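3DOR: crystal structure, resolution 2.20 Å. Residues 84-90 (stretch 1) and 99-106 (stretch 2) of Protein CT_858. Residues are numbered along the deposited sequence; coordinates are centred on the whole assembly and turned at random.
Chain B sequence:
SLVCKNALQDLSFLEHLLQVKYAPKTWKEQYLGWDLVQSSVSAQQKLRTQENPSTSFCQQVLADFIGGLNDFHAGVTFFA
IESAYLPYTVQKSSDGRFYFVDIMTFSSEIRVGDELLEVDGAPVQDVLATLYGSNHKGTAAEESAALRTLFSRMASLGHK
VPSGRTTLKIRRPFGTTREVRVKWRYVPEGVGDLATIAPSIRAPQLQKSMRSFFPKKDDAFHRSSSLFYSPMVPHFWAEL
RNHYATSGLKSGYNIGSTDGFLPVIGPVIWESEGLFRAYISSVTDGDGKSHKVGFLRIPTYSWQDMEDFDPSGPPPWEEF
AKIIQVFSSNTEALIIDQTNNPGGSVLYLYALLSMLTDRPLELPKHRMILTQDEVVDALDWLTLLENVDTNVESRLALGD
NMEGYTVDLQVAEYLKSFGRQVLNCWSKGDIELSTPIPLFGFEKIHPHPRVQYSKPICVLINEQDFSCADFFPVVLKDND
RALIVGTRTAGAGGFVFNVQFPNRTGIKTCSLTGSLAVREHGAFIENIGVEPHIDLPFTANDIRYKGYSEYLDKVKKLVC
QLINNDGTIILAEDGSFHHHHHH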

ATOM      1  N   ALA B  84      15.302  -5.440  23.061  1.00 33.49           N
ATOM      2  CA  ALA B  84      15.614  -6.026  24.362  1.00 34.53           C
ATOM      3  C   ALA B  84      14.317  -6.605  24.910  1.00 33.82           C
ATOM      4  O   ALA B  84      13.274  -5.971  24.822  1.00 35.33           O
ATOM      5  CB  ALA B  84      16.154  -4.958  25.300  1.00 34.62           C
ATOM      6  N   TYR B  85      14.385  -7.802  25.478  1.00 34.22           N
ATOM      7  CA  TYR B  85      13.192  -8.456  25.997  1.00 33.90           C
ATOM      8  C   TYR B  85      13.458  -9.320  27.221  1.00 32.72           C
ATOM      9  O   TYR B  85      14.455 -10.032  27.265  1.00 33.09           O
ATOM     10  CB  TYR B  85      12.593  -9.344  24.902  1.00 33.77           C
ATOM     11  CG  TYR B  85      11.389 -10.159  25.330  1.00 35.11           C
ATOM     12  CD1 TYR B  85      10.131  -9.566  25.454  1.00 35.46           C
ATOM     13  CD2 TYR B  85      11.505 -11.526  25.591  1.00 34.14           C
ATOM     14  CE1 TYR B  85       9.013 -10.316  25.827  1.00 36.65           C
ATOM     15  CE2 TYR B  85      10.398 -12.288  25.963  1.00 36.14           C
ATOM     16  CZ  TYR B  85       9.154 -11.674  26.080  1.00 37.98           C
ATOM     17  OH  TYR B  85       8.056 -12.415  26.446  1.00 40.14           O
ATOM     18  N   LEU B  86      12.561  -9.244  28.205  1.00 30.91           N
ATOM     19  CA  LEU B  86      12.637 -10.062  29.414  1.00 30.79           C
ATOM     20  C   LEU B  86      11.335 -10.865  29.458  1.00 31.49           C
ATOM     21  O   LEU B  86      10.249 -10.297  29.383  1.00 32.06           O
ATOM     22  CB  LEU B  86      12.784  -9.187  30.658  1.00 29.24           C
ATOM     23  CG  LEU B  86      14.172  -8.533  30.749  1.00 31.88           C
ATOM     24  CD1 LEU B  86      14.261  -7.599  31.949  1.00 27.88           C
ATOM     25  CD2 LEU B  86      15.222  -9.639  30.834  1.00 28.42           C
ATOM     26  N   PRO B  87      11.433 -12.203  29.583  1.00 32.14           N
ATOM     27  CA  PRO B  87      10.308 -13.147  29.624  1.00 31.16           C
ATOM     28  C   PRO B  87       9.354 -13.123  30.821  1.00 31.65           C
ATOM     29  O   PRO B  87       9.070 -14.168  31.419  1.00 31.62           O
ATOM     30  CB  PRO B  87      11.001 -14.493  29.482  1.00 31.52           C
ATOM     31  CG  PRO B  87      12.243 -14.282  30.289  1.00 33.69           C
ATOM     32  CD  PRO B  87      12.705 -12.902  29.848  1.00 32.72           C
ATOM     33  N   TYR B  88       8.847 -11.945  31.159  1.00 30.43           N
ATOM     34  CA  TYR B  88       7.907 -11.822  32.269  1.00 31.69           C
ATOM     35  C   TYR B  88       6.722 -10.948  31.905  1.00 31.73           C
ATOM     36  O   TYR B  88       6.765 -10.203  30.928  1.00 31.00           O
ATOM     37  CB  TYR B  88       8.592 -11.234  33.496  1.00 32.85           C
ATOM     38  CG  TYR B  88       9.859 -11.953  33.848  1.00 34.72           C
ATOM     39  CD1 TYR B  88      11.092 -11.501  33.374  1.00 34.68           C
ATOM     40  CD2 TYR B  88       9.828 -13.112  34.616  1.00 34.53           C
ATOM     41  CE1 TYR B  88      12.267 -12.194  33.658  1.00 37.63           C
ATOM     42  CE2 TYR B  88      10.995 -13.813  34.906  1.00 37.18           C
ATOM     43  CZ  TYR B  88      12.209 -13.352  34.421  1.00 37.19           C
ATOM     44  OH  TYR B  88      13.352 -14.066  34.676  1.00 39.81           O
ATOM     45  N   THR B  89       5.654 -11.065  32.685  1.00 30.72           N
ATOM     46  CA  THR B  89       4.472 -10.254  32.455  1.00 30.47           C
ATOM     47  C   THR B  89       3.949  -9.774  33.798  1.00 30.09           C
ATOM     48  O   THR B  89       3.717 -10.562  34.713  1.00 31.72           O
ATOM     49  CB  THR B  89       3.356 -11.037  31.733  1.00 32.03           C
ATOM     50  OG1 THR B  89       3.860 -11.566  30.496  1.00 34.12           O
ATOM     51  CG2 THR B  89       2.179 -10.109  31.434  1.00 30.29           C
ATOM     52  N   VAL B  90       3.775  -8.469  33.913  1.00 29.93           N
ATOM     53  CA  VAL B  90       3.283  -7.871  35.138  1.00 33.44           C
ATOM     54  C   VAL B  90       1.893  -7.281  34.919  1.00 35.19           C
ATOM     55  O   VAL B  90       1.516  -6.966  33.789  1.00 36.58           O
ATOM     56  CB  VAL B  90       4.256  -6.765  35.608  1.00 34.30           C
ATOM     57  CG1 VAL B  90       3.629  -5.929  36.711  1.00 35.23           C
ATOM     58  CG2 VAL B  90       5.545  -7.408  36.103  1.00 34.74           C
TER
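Stretch 2 (99-106) YFVDIMTF

Tyr99 to Ile103 are the last residues of a strand that begins earlier in the chain; Met104 is no longer strand. It lies antiparallel to the strand at Val90, Thr89 and Tyr88. The two axes approach to 4.6 Å, and their N-to-C directions make an angle of 145°. Tyr88 faces Ile103, Thr89 faces Asp102 and Val90 faces Phe100. The register slips by one residue between Thr89 and Val90, so the pairing contains a beta bulge. Val101 is the extra residue, and its psi of -5° departs from the extended values of its neighbours.

At the bulge, one carbonyl takes two amides. Thr89 O accepts a hydrogen bond from Val101 N at 2.7 Å, with a nearly straight angle of 165°. Asp102 N also points to it, but Asp102 N to Thr89 O is 3.4 Å and the bond is weak. One acceptor thus serves two successive amides. Phe100 CA adds a CA-H...O contact to Thr89 O at 3.4 Å. In return, Thr89 N donates to Asp102 O at 3.0 Å. Asp102 O also receives a CA-H...O contact from Tyr88 CA at 3.5 Å. Beyond the bridged residues, Met104 N donates to Pro87 O at 2.9 Å and 164°, which carries the backbone pairing past the end of the strand. Tyr88 N is satisfied within stretch 1, by Leu86 O at 2.8 Å. At the other end, Val90 CA approaches Tyr99 O at 3.1 Å in a further CA-H...O contact.

Thr89 and Asp102 share one face of the sheet. A water joins them: its oxygen lies 2.8 Å from Thr89 OG1 and donates to Asp102 OD2 at 2.6 Å. The other carboxylate oxygen, Asp102 OD1, accepts a weak bond from Ile103 N at 3.0 Å. The side chain of Met104 bends back through two p rotamers, at chi2 and chi3. This brings Met104 CE to 3.3 Å from Thr89 OG1 and 3.4 Å from Tyr85 OH.

Tyr88, Val90, Phe100 and Ile103 occupy the opposite face. The edge of the Phe100 ring points toward the face of the Tyr88 ring in an offset arrangement, with planes at 83° and centroids 5.9 Å apart. Val90 CG2 sits over one face of Phe100, 4.2 Å from the ring centroid. Ile103 CD1 meets the edge of Tyr88 at CD2, 3.5 Å away. Past the strand, Pro87 CG packs on Thr105 CB at 3.8 Å.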

ATOM      1  N   TYR B  99       2.260  -6.885  40.017  1.00 34.12           N
ATOM      2  CA  TYR B  99       2.470  -8.311  40.256  1.00 33.68           C
ATOM      3  C   TYR B  99       2.818  -9.096  39.000  1.00 33.27           C
ATOM      4  O   TYR B  99       2.313  -8.808  37.916  1.00 35.07           O
ATOM      5  CB  TYR B  99       1.225  -8.950  40.869  1.00 32.45           C
ATOM      6  CG  TYR B  99       0.833  -8.391  42.210  1.00 34.78           C
ATOM      7  CD1 TYR B  99      -0.030  -7.299  42.311  1.00 35.22           C
ATOM      8  CD2 TYR B  99       1.339  -8.945  43.385  1.00 34.24           C
ATOM      9  CE1 TYR B  99      -0.381  -6.768  43.557  1.00 35.67           C
ATOM     10  CE2 TYR B  99       0.998  -8.425  44.632  1.00 35.06           C
ATOM     11  CZ  TYR B  99       0.143  -7.339  44.708  1.00 37.09           C
ATOM     12  OH  TYR B  99      -0.172  -6.812  45.933  1.00 40.56           O
ATOM     13  N   PHE B 100       3.687 -10.091  39.157  1.00 31.22           N
ATOM     14  CA  PHE B 100       4.063 -10.948  38.046  1.00 29.69           C
ATOM     15  C   PHE B 100       2.884 -11.906  37.840  1.00 29.90           C
ATOM     16  O   PHE B 100       2.448 -12.564  38.788  1.00 28.12           O
ATOM     17  CB  PHE B 100       5.332 -11.750  38.379  1.00 30.96           C
ATOM     18  CG  PHE B 100       6.601 -10.928  38.363  1.00 29.92           C
ATOM     19  CD1 PHE B 100       7.008 -10.225  39.492  1.00 31.06           C
ATOM     20  CD2 PHE B 100       7.370 -10.841  37.210  1.00 29.58           C
ATOM     21  CE1 PHE B 100       8.161  -9.448  39.474  1.00 31.28           C
ATOM     22  CE2 PHE B 100       8.523 -10.066  37.178  1.00 31.49           C
ATOM     23  CZ  PHE B 100       8.923  -9.365  38.313  1.00 31.78           C
ATOM     24  N   VAL B 101       2.346 -11.956  36.624  1.00 28.58           N
ATOM     25  CA  VAL B 101       1.232 -12.857  36.334  1.00 28.45           C
ATOM     26  C   VAL B 101       1.654 -13.940  35.361  1.00 29.28           C
ATOM     27  O   VAL B 101       0.881 -14.848  35.059  1.00 29.19           O
ATOM     28  CB  VAL B 101       0.010 -12.124  35.743  1.00 28.89           C
ATOM     29  CG1 VAL B 101      -0.629 -11.253  36.808  1.00 26.94           C
ATOM     30  CG2 VAL B 101       0.431 -11.296  34.525  1.00 26.83           C
ATOM     31  N   ASP B 102       2.882 -13.848  34.864  1.00 31.07           N
ATOM     32  CA  ASP B 102       3.375 -14.868  33.959  1.00 32.00           C
ATOM     33  C   ASP B 102       4.897 -14.898  33.863  1.00 33.69           C
ATOM     34  O   ASP B 102       5.560 -13.859  33.875  1.00 30.96           O
ATOM     35  CB  ASP B 102       2.757 -14.691  32.573  1.00 33.74           C
ATOM     36  CG  ASP B 102       2.685 -15.997  31.799  1.00 36.17           C
ATOM     37  OD1 ASP B 102       2.927 -17.063  32.407  1.00 33.75           O
ATOM     38  OD2 ASP B 102       2.376 -15.955  30.590  1.00 32.98           O
ATOM     39  N   ILE B 103       5.429 -16.116  33.780  1.00 35.21           N
ATOM     40  CA  ILE B 103       6.860 -16.364  33.671  1.00 36.12           C
ATOM     41  C   ILE B 103       7.045 -17.218  32.418  1.00 36.87           C
ATOM     42  O   ILE B 103       6.445 -18.289  32.303  1.00 37.72           O
ATOM     43  CB  ILE B 103       7.381 -17.155  34.892  1.00 38.09           C
ATOM     44  CG1 ILE B 103       6.959 -16.463  36.194  1.00 39.43           C
ATOM     45  CG2 ILE B 103       8.893 -17.287  34.816  1.00 39.66           C
ATOM     46  CD1 ILE B 103       7.424 -15.031  36.319  1.00 41.54           C
ATOM     47  N   MET B 104       7.864 -16.755  31.480  1.00 36.39           N
ATOM     48  CA  MET B 104       8.066 -17.504  30.243  1.00 37.40           C
ATOM     49  C   MET B 104       9.495 -17.985  30.000  1.00 38.35           C
ATOM     50  O   MET B 104      10.011 -17.873  28.890  1.00 38.88           O
ATOM     51  CB  MET B 104       7.605 -16.671  29.041  1.00 37.45           C
ATOM     52  CG  MET B 104       6.142 -16.228  29.092  1.00 36.72           C
ATOM     53  SD  MET B 104       5.843 -14.831  30.203  1.00 36.89           S
ATOM     54  CE  MET B 104       6.168 -13.462  29.117  1.00 35.05           C
ATOM     55  N   THR B 105      10.128 -18.525  31.032  1.00 39.57           N
ATOM     56  CA  THR B 105      11.488 -19.033  30.910  1.00 42.08           C
ATOM     57  C   THR B 105      11.658 -20.223  31.850  1.00 44.07           C
ATOM     58  O   THR B 105      10.767 -20.509  32.646  1.00 41.58           O
ATOM     59  CB  THR B 105      12.527 -17.944  31.247  1.00 41.23           C
ATOM     60  OG1 THR B 105      13.842 -18.496  31.132  1.00 43.66           O
ATOM     61  CG2 THR B 105      12.313 -17.417  32.647  1.00 39.15           C
ATOM     62  N   PHE B 106      12.794 -20.914  31.755  1.00 48.44           N
ATOM     63  CA  PHE B 106      13.056 -22.081  32.599  1.00 52.29           C
ATOM     64  C   PHE B 106      12.912 -21.767  34.082  1.00 54.17           C
ATOM     65  O   PHE B 106      13.031 -20.619  34.509  1.00 53.86           O
ATOM     66  CB  PHE B 106      14.458 -22.637  32.324  1.00 55.64           C
ATOM     67  CG  PHE B 106      15.565 -21.684  32.673  1.00 59.29           C
ATOM     68  CD1 PHE B 106      16.085 -21.629  33.964  1.00 60.71           C
ATOM     69  CD2 PHE B 106      16.064 -20.810  31.714  1.00 60.28           C
ATOM     70  CE1 PHE B 106      17.091 -20.711  34.294  1.00 61.90           C
ATOM     71  CE2 PHE B 106      17.065 -19.892  32.031  1.00 61.55           C
ATOM     72  CZ  PHE B 106      17.579 -19.840  33.320  1.00 62.06           C
TER
HETATM   73  O   HOH W   1       2.598 -13.772  29.287  1.00 36.22           O